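Local structure of dally-like, isoform A (Drosophila melanogaster, 6XTZ) at residues E212-A224 with S512-L526. The protein is probably a cell-surface heparan sulfate proteoglycan of the glypican family that binds Wnt and hedgehog proteins and shields the Wnt lipid to allow signalling at a distance. The protein carries 5 engineered substitutions. Numbering follows the deposited sequence.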
ATOM      1  N   GLU A 212      -6.082  -4.560  -1.157  1.00 40.54           N
ATOM      2  CA  GLU A 212      -7.038  -5.101  -2.116  1.00 38.41           C
ATOM      3  C   GLU A 212      -6.342  -5.540  -3.399  1.00 41.16           C
ATOM      4  O   GLU A 212      -6.609  -6.631  -3.918  1.00 47.50           O
ATOM      5  CB  GLU A 212      -8.123  -4.068  -2.418  1.00 40.52           C
ATOM      6  CG  GLU A 212      -8.977  -3.690  -1.217  1.00 51.20           C
ATOM      7  CD  GLU A 212      -9.910  -2.529  -1.506  1.00 56.11           C
ATOM      8  OE1 GLU A 212      -9.695  -1.827  -2.518  1.00 58.03           O
ATOM      9  OE2 GLU A 212     -10.859  -2.319  -0.721  1.00 62.37           O
ATOM     10  N   VAL A 213      -5.448  -4.702  -3.932  1.00 36.01           N
ATOM     11  CA  VAL A 213      -4.774  -5.058  -5.177  1.00 38.57           C
ATOM     12  C   VAL A 213      -3.821  -6.225  -4.959  1.00 41.46           C
ATOM     13  O   VAL A 213      -3.631  -7.050  -5.859  1.00 47.86           O
ATOM     14  CB  VAL A 213      -4.050  -3.839  -5.783  1.00 40.93           C
ATOM     15  CG1 VAL A 213      -5.040  -2.724  -6.079  1.00 41.91           C
ATOM     16  CG2 VAL A 213      -2.933  -3.349  -4.871  1.00 39.58           C
ATOM     17  N   ALA A 214      -3.218  -6.326  -3.772  1.00 41.00           N
ATOM     18  CA  ALA A 214      -2.362  -7.470  -3.480  1.00 41.84           C
ATOM     19  C   ALA A 214      -3.166  -8.763  -3.465  1.00 44.88           C
ATOM     20  O   ALA A 214      -2.704  -9.797  -3.961  1.00 45.42           O
ATOM     21  CB  ALA A 214      -1.643  -7.269  -2.147  1.00 36.80           C
ATOM     22  N   LYS A 215      -4.378  -8.721  -2.908  1.00 45.05           N
ATOM     23  CA  LYS A 215      -5.221  -9.911  -2.880  1.00 39.12           C
ATOM     24  C   LYS A 215      -5.646 -10.332  -4.281  1.00 40.38           C
ATOM     25  O   LYS A 215      -5.771 -11.531  -4.554  1.00 43.97           O
ATOM     26  CB  LYS A 215      -6.445  -9.661  -2.000  1.00 35.47           C
ATOM     27  CG  LYS A 215      -7.292 -10.894  -1.735  1.00 43.67           C
ATOM     28  CD  LYS A 215      -8.416 -10.580  -0.757  1.00 58.69           C
ATOM     29  CE  LYS A 215      -9.263 -11.806  -0.464  1.00 68.68           C
ATOM     30  NZ  LYS A 215     -10.368 -11.500   0.487  1.00 73.40           N
ATOM     31  N   LYS A 216      -5.865  -9.370  -5.180  1.00 40.74           N
ATOM     32  CA  LYS A 216      -6.274  -9.694  -6.542  1.00 46.28           C
ATOM     33  C   LYS A 216      -5.156 -10.340  -7.353  1.00 45.49           C
ATOM     34  O   LYS A 216      -5.445 -11.020  -8.344  1.00 43.79           O
ATOM     35  CB  LYS A 216      -6.769  -8.439  -7.257  1.00 49.32           C
ATOM     36  CG  LYS A 216      -8.086  -7.891  -6.734  1.00 56.82           C
ATOM     37  CD  LYS A 216      -9.250  -8.767  -7.158  1.00 64.66           C
ATOM     38  CE  LYS A 216     -10.580  -8.153  -6.756  1.00 69.02           C
ATOM     39  NZ  LYS A 216     -11.731  -8.981  -7.213  1.00 73.12           N
ATOM     40  N   VAL A 217      -3.893 -10.141  -6.965  1.00 41.79           N
ATOM     41  CA  VAL A 217      -2.788 -10.794  -7.655  1.00 43.82           C
ATOM     42  C   VAL A 217      -2.888 -12.309  -7.533  1.00 42.03           C
ATOM     43  O   VAL A 217      -2.362 -13.038  -8.381  1.00 42.66           O
ATOM     44  CB  VAL A 217      -1.440 -10.261  -7.114  1.00 42.10           C
ATOM     45  CG1 VAL A 217      -0.262 -10.926  -7.808  1.00 42.39           C
ATOM     46  CG2 VAL A 217      -1.363  -8.755  -7.294  1.00 38.58           C
ATOM     47  N   LEU A 218      -3.584 -12.804  -6.505  1.00 41.62           N
ATOM     48  CA  LEU A 218      -3.782 -14.239  -6.341  1.00 42.61           C
ATOM     49  C   LEU A 218      -4.579 -14.854  -7.483  1.00 43.55           C
ATOM     50  O   LEU A 218      -4.525 -16.074  -7.672  1.00 47.70           O
ATOM     51  CB  LEU A 218      -4.493 -14.522  -5.015  1.00 41.74           C
ATOM     52  CG  LEU A 218      -3.763 -14.131  -3.731  1.00 44.44           C
ATOM     53  CD1 LEU A 218      -4.654 -14.359  -2.521  1.00 52.00           C
ATOM     54  CD2 LEU A 218      -2.477 -14.918  -3.598  1.00 47.15           C
ATOM     55  N   ASN A 219      -5.322 -14.046  -8.241  1.00 43.59           N
ATOM     56  CA  ASN A 219      -6.124 -14.556  -9.345  1.00 45.88           C
ATOM     57  C   ASN A 219      -5.298 -14.921 -10.571  1.00 49.32           C
ATOM     58  O   ASN A 219      -5.831 -15.551 -11.489  1.00 48.47           O
ATOM     59  CB  ASN A 219      -7.186 -13.527  -9.744  1.00 42.26           C
ATOM     60  CG  ASN A 219      -8.114 -13.172  -8.601  1.00 53.61           C
ATOM     61  OD1 ASN A 219      -8.313 -13.961  -7.675  1.00 55.34           O
ATOM     62  ND2 ASN A 219      -8.691 -11.975  -8.657  1.00 57.81           N
ATOM     63  N   VAL A 220      -4.024 -14.544 -10.612  1.00 48.20           N
ATOM     64  CA  VAL A 220      -3.179 -14.788 -11.776  1.00 45.37           C
ATOM     65  C   VAL A 220      -2.536 -16.161 -11.633  1.00 48.62           C
ATOM     66  O   VAL A 220      -1.745 -16.394 -10.713  1.00 53.89           O
ATOM     67  CB  VAL A 220      -2.114 -13.693 -11.930  1.00 39.55           C
ATOM     68  CG1 VAL A 220      -1.369 -13.862 -13.246  1.00 36.13           C
ATOM     69  CG2 VAL A 220      -2.754 -12.315 -11.847  1.00 44.05           C
ATOM     70  N   ARG A 221      -2.871 -17.066 -12.547  1.00 49.86           N
ATOM     71  CA  ARG A 221      -2.325 -18.412 -12.540  1.00 47.21           C
ATOM     72  C   ARG A 221      -1.012 -18.463 -13.310  1.00 42.97           C
ATOM     73  O   ARG A 221      -0.778 -17.677 -14.232  1.00 41.59           O
ATOM     74  CB  ARG A 221      -3.317 -19.404 -13.150  1.00 55.54           C
ATOM     75  CG  ARG A 221      -4.651 -19.481 -12.429  1.00 70.80           C
ATOM     76  CD  ARG A 221      -5.600 -20.434 -13.139  1.00 91.11           C
ATOM     77  NE  ARG A 221      -6.878 -20.560 -12.447  1.00107.62           N
ATOM     78  CZ  ARG A 221      -7.931 -19.780 -12.671  1.00117.27           C
ATOM     79  NH1 ARG A 221      -9.055 -19.969 -11.993  1.00120.05           N
ATOM     80  NH2 ARG A 221      -7.860 -18.810 -13.572  1.00120.10           N
ATOM     81  N   LEU A 222      -0.154 -19.399 -12.919  1.00 45.03           N
ATOM     82  CA  LEU A 222       1.073 -19.640 -13.662  1.00 46.08           C
ATOM     83  C   LEU A 222       0.747 -20.200 -15.043  1.00 45.86           C
ATOM     84  O   LEU A 222      -0.247 -20.906 -15.230  1.00 50.39           O
ATOM     85  CB  LEU A 222       1.976 -20.606 -12.897  1.00 40.11           C
ATOM     86  CG  LEU A 222       2.356 -20.160 -11.485  1.00 41.97           C
ATOM     87  CD1 LEU A 222       3.230 -21.202 -10.802  1.00 43.55           C
ATOM     88  CD2 LEU A 222       3.058 -18.815 -11.523  1.00 36.82           C
ATOM     89  N   ASN A 223       1.585 -19.868 -16.019  1.00 44.26           N
ATOM     90  CA  ASN A 223       1.375 -20.307 -17.390  1.00 49.08           C
ATOM     91  C   ASN A 223       2.190 -21.563 -17.685  1.00 51.90           C
ATOM     92  O   ASN A 223       3.021 -22.003 -16.887  1.00 49.06           O
ATOM     93  CB  ASN A 223       1.720 -19.186 -18.380  1.00 50.76           C
ATOM     94  CG  ASN A 223       3.128 -18.648 -18.198  1.00 50.22           C
ATOM     95  OD1 ASN A 223       4.072 -19.395 -17.936  1.00 53.16           O
ATOM     96  ND2 ASN A 223       3.276 -17.337 -18.342  1.00 52.14           N
ATOM     97  N   ALA A 224       1.940 -22.138 -18.865  1.00 53.91           N
ATOM     98  CA  ALA A 224       2.609 -23.376 -19.253  1.00 47.45           C
ATOM     99  C   ALA A 224       4.116 -23.194 -19.382  1.00 47.93           C
ATOM    100  O   ALA A 224       4.876 -24.120 -19.076  1.00 45.13           O
ATOM    101  CB  ALA A 224       2.024 -23.898 -20.563  1.00 49.11           C
ATOM    102  N   SER A 512       2.979 -13.670 -19.974  1.00 44.09           N
ATOM    103  CA  SER A 512       2.053 -13.763 -21.090  1.00 42.09           C
ATOM    104  C   SER A 512       1.095 -12.576 -21.095  1.00 44.65           C
ATOM    105  O   SER A 512       0.912 -11.882 -20.091  1.00 38.47           O
ATOM    106  CB  SER A 512       1.266 -15.072 -21.027  1.00 44.13           C
ATOM    107  OG  SER A 512       0.493 -15.147 -19.842  1.00 51.58           O
ATOM    108  N   THR A 513       0.473 -12.354 -22.256  1.00 33.24           N
ATOM    109  CA  THR A 513      -0.471 -11.250 -22.389  1.00 47.14           C
ATOM    110  C   THR A 513      -1.666 -11.414 -21.459  1.00 50.42           C
ATOM    111  O   THR A 513      -2.216 -10.420 -20.972  1.00 52.28           O
ATOM    112  CB  THR A 513      -0.938 -11.133 -23.840  1.00 42.77           C
ATOM    113  OG1 THR A 513       0.203 -11.100 -24.706  1.00 39.87           O
ATOM    114  CG2 THR A 513      -1.754  -9.858 -24.040  1.00 33.53           C
ATOM    115  N   LYS A 514      -2.083 -12.656 -21.200  1.00 47.15           N
ATOM    116  CA  LYS A 514      -3.205 -12.877 -20.293  1.00 43.32           C
ATOM    117  C   LYS A 514      -2.851 -12.475 -18.867  1.00 37.35           C
ATOM    118  O   LYS A 514      -3.694 -11.935 -18.142  1.00 40.55           O
ATOM    119  CB  LYS A 514      -3.645 -14.341 -20.346  1.00 42.51           C
ATOM    120  CG  LYS A 514      -4.782 -14.683 -19.393  1.00 48.47           C
ATOM    121  CD  LYS A 514      -5.139 -16.161 -19.451  1.00 55.33           C
ATOM    122  CE  LYS A 514      -6.257 -16.495 -18.476  1.00 61.12           C
ATOM    123  NZ  LYS A 514      -6.641 -17.933 -18.531  1.00 67.40           N
ATOM    124  N   GLN A 515      -1.608 -12.722 -18.450  1.00 37.20           N
ATOM    125  CA  GLN A 515      -1.209 -12.394 -17.085  1.00 37.02           C
ATOM    126  C   GLN A 515      -1.125 -10.886 -16.878  1.00 42.17           C
ATOM    127  O   GLN A 515      -1.607 -10.364 -15.865  1.00 34.57           O
ATOM    128  CB  GLN A 515       0.124 -13.061 -16.750  1.00 38.66           C
ATOM    129  CG  GLN A 515       0.047 -14.577 -16.626  1.00 44.97           C
ATOM    130  CD  GLN A 515       1.397 -15.209 -16.344  1.00 45.49           C
ATOM    131  OE1 GLN A 515       2.428 -14.742 -16.828  1.00 45.98           O
ATOM    132  NE2 GLN A 515       1.397 -16.274 -15.549  1.00 38.89           N
ATOM    133  N   THR A 516      -0.522 -10.167 -17.827  0.86 43.97           N
ATOM    134  CA  THR A 516      -0.408  -8.720 -17.682  0.86 46.61           C
ATOM    135  C   THR A 516      -1.762  -8.034 -17.820  0.86 46.37           C
ATOM    136  O   THR A 516      -1.959  -6.942 -17.276  0.86 48.94           O
ATOM    137  CB  THR A 516       0.578  -8.156 -18.703  0.86 46.10           C
ATOM    138  OG1 THR A 516       0.010  -8.237 -20.015  0.86 49.81           O
ATOM    139  CG2 THR A 516       1.876  -8.945 -18.670  0.86 38.01           C
ATOM    140  N   ALA A 517      -2.703  -8.654 -18.536  1.00 44.01           N
ATOM    141  CA  ALA A 517      -4.039  -8.078 -18.633  1.00 39.88           C
ATOM    142  C   ALA A 517      -4.786  -8.195 -17.311  1.00 45.32           C
ATOM    143  O   ALA A 517      -5.562  -7.300 -16.956  1.00 50.72           O
ATOM    144  CB  ALA A 517      -4.828  -8.751 -19.756  1.00 38.17           C
ATOM    145  N   GLN A 518      -4.558  -9.281 -16.565  1.00 39.98           N
ATOM    146  CA  GLN A 518      -5.154  -9.403 -15.240  1.00 45.71           C
ATOM    147  C   GLN A 518      -4.534  -8.421 -14.256  1.00 52.32           C
ATOM    148  O   GLN A 518      -5.206  -7.978 -13.317  1.00 63.57           O
ATOM    149  CB  GLN A 518      -5.000 -10.832 -14.714  1.00 47.68           C
ATOM    150  CG  GLN A 518      -5.730 -11.888 -15.524  1.00 50.56           C
ATOM    151  CD  GLN A 518      -5.584 -13.277 -14.927  1.00 54.52           C
ATOM    152  OE1 GLN A 518      -4.813 -14.098 -15.419  1.00 58.75           O
ATOM    153  NE2 GLN A 518      -6.328 -13.545 -13.861  1.00 52.27           N
ATOM    154  N   MET A 519      -3.260  -8.076 -14.447  1.00 48.87           N
ATOM    155  CA  MET A 519      -2.574  -7.144 -13.563  1.00 47.37           C
ATOM    156  C   MET A 519      -2.837  -5.685 -13.911  1.00 49.01           C
ATOM    157  O   MET A 519      -2.429  -4.805 -13.146  1.00 44.82           O
ATOM    158  CB  MET A 519      -1.065  -7.408 -13.596  1.00 36.84           C
ATOM    159  CG  MET A 519      -0.664  -8.802 -13.145  1.00 37.88           C
ATOM    160  SD  MET A 519      -0.847  -9.056 -11.369  1.00 41.66           S
ATOM    161  CE  MET A 519       0.348  -7.883 -10.741  1.00 31.36           C
ATOM    162  N   ALA A 520      -3.508  -5.410 -15.032  1.00 48.81           N
ATOM    163  CA  ALA A 520      -3.639  -4.035 -15.507  1.00 45.76           C
ATOM    164  C   ALA A 520      -4.442  -3.184 -14.531  1.00 48.14           C
ATOM    165  O   ALA A 520      -4.022  -2.080 -14.165  1.00 46.04           O
ATOM    166  CB  ALA A 520      -4.280  -4.019 -16.894  1.00 42.47           C
ATOM    167  N   SER A 521      -5.606  -3.677 -14.101  1.00 47.19           N
ATOM    168  CA  SER A 521      -6.437  -2.899 -13.188  1.00 49.26           C
ATOM    169  C   SER A 521      -5.786  -2.775 -11.816  1.00 46.86           C
ATOM    170  O   SER A 521      -5.921  -1.741 -11.152  1.00 48.53           O
ATOM    171  CB  SER A 521      -7.823  -3.529 -13.071  1.00 53.22           C
ATOM    172  OG  SER A 521      -7.740  -4.838 -12.538  1.00 65.92           O
ATOM    173  N   GLN A 522      -5.078  -3.816 -11.374  1.00 43.16           N
ATOM    174  CA  GLN A 522      -4.370  -3.740 -10.099  1.00 43.03           C
ATOM    175  C   GLN A 522      -3.194  -2.778 -10.183  1.00 44.10           C
ATOM    176  O   GLN A 522      -2.881  -2.083  -9.209  1.00 43.21           O
ATOM    177  CB  GLN A 522      -3.895  -5.127  -9.674  1.00 53.43           C
ATOM    178  CG  GLN A 522      -4.934  -5.923  -8.914  1.00 61.88           C
ATOM    179  CD  GLN A 522      -6.249  -6.024  -9.658  1.00 67.28           C
ATOM    180  OE1 GLN A 522      -6.297  -6.494 -10.795  1.00 73.79           O
ATOM    181  NE2 GLN A 522      -7.324  -5.571  -9.024  1.00 64.62           N
ATOM    182  N   LEU A 523      -2.528  -2.733 -11.335  1.00 43.19           N
ATOM    183  CA  LEU A 523      -1.452  -1.769 -11.525  1.00 39.99           C
ATOM    184  C   LEU A 523      -1.993  -0.346 -11.551  1.00 44.22           C
ATOM    185  O   LEU A 523      -1.362   0.575 -11.020  1.00 45.13           O
ATOM    186  CB  LEU A 523      -0.700  -2.088 -12.815  1.00 35.76           C
ATOM    187  CG  LEU A 523       0.665  -1.438 -13.009  1.00 42.31           C
ATOM    188  CD1 LEU A 523       1.621  -1.877 -11.913  1.00 43.92           C
ATOM    189  CD2 LEU A 523       1.208  -1.801 -14.379  1.00 40.15           C
ATOM    190  N   SER A 524      -3.170  -0.150 -12.150  1.00 43.73           N
ATOM    191  CA  SER A 524      -3.746   1.187 -12.242  1.00 43.69           C
ATOM    192  C   SER A 524      -4.222   1.682 -10.882  1.00 44.20           C
ATOM    193  O   SER A 524      -4.056   2.863 -10.556  1.00 47.26           O
ATOM    194  CB  SER A 524      -4.893   1.190 -13.251  1.00 49.64           C
ATOM    195  OG  SER A 524      -5.453   2.484 -13.385  1.00 57.00           O
ATOM    196  N   HIS A 525      -4.820   0.799 -10.078  1.00 40.98           N
ATOM    197  CA  HIS A 525      -5.252   1.196  -8.741  1.00 43.17           C
ATOM    198  C   HIS A 525      -4.059   1.518  -7.850  1.00 44.56           C
ATOM    199  O   HIS A 525      -4.100   2.481  -7.074  1.00 38.22           O
ATOM    200  CB  HIS A 525      -6.103   0.095  -8.110  1.00 44.72           C
ATOM    201  CG  HIS A 525      -7.429  -0.105  -8.776  1.00 52.39           C
ATOM    202  ND1 HIS A 525      -8.094   0.908  -9.431  1.00 56.16           N
ATOM    203  CD2 HIS A 525      -8.214  -1.203  -8.887  1.00 54.84           C
ATOM    204  CE1 HIS A 525      -9.232   0.444  -9.916  1.00 54.66           C
ATOM    205  NE2 HIS A 525      -9.328  -0.835  -9.600  1.00 55.67           N
ATOM    206  N   LEU A 526      -2.990   0.722  -7.946  1.00 36.16           N
ATOM    207  CA  LEU A 526      -1.807   0.981  -7.133  1.00 38.61           C
ATOM    208  C   LEU A 526      -1.158   2.306  -7.508  1.00 45.15           C
ATOM    209  O   LEU A 526      -0.762   3.079  -6.628  1.00 46.37           O
ATOM    210  CB  LEU A 526      -0.808  -0.167  -7.274  1.00 34.93           C
ATOM    211  CG  LEU A 526       0.448  -0.067  -6.406  1.00 33.69           C
ATOM    212  CD1 LEU A 526       0.078  -0.003  -4.932  1.00 33.67           C
ATOM    213  CD2 LEU A 526       1.386  -1.231  -6.674  1.00 33.32           C
TER
HETATM  214  O   HOH W   1      -4.096 -16.467 -14.984  1.00 48.21           O
HETATM  215  O   HOH W   2       3.896 -17.765 -15.215  1.00 40.64           O
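V213 and V217 face Q522 and M519 where the end of helix 185-216 runs nearly antiparallel to helix 513-538, the local axes 9.4 Å apart at 169°; beyond, extended residues 220-223 follow the first turns of the second helix. Branched valines suit this tight seam: V213 CG1 meets H525 CB at 3.6 Å, while V220 straddles two turns, CG1 on Q515 CG (3.7 Å) and CG2 near M519 SD. Bent at chi2 (-72°) and chi3, flexible M519 also brings CE against V217 CG2; Y261 and F265 touch the methionine too. Glutamines suit this place because their long side chains carry an N-H across to backbone oxygens while their CH2 groups pack on V220. Q515, extended beyond CG, sends NE2 to R221 O at 2.9 Å, nearly straight (163°) and in its own amide plane; its other N-H goes to a water that also takes N223 N. Its OE1 weakly accepts S512 N and its N weakly donates to S512 OG, a capping box. Q518 NE2 reaches N219 O (3.1 Å) from above the carbonyl plane. A leucine in place of Q515 would probably leave R221 O without its amide donor and S512 N without its side-chain acceptor. N223 caps the next helix through C226 N. Thus glutamine side-chain hydrogen bonds tether the connection between helices 185-216 and 224-234 to helix 513-538, beside an apolar seam.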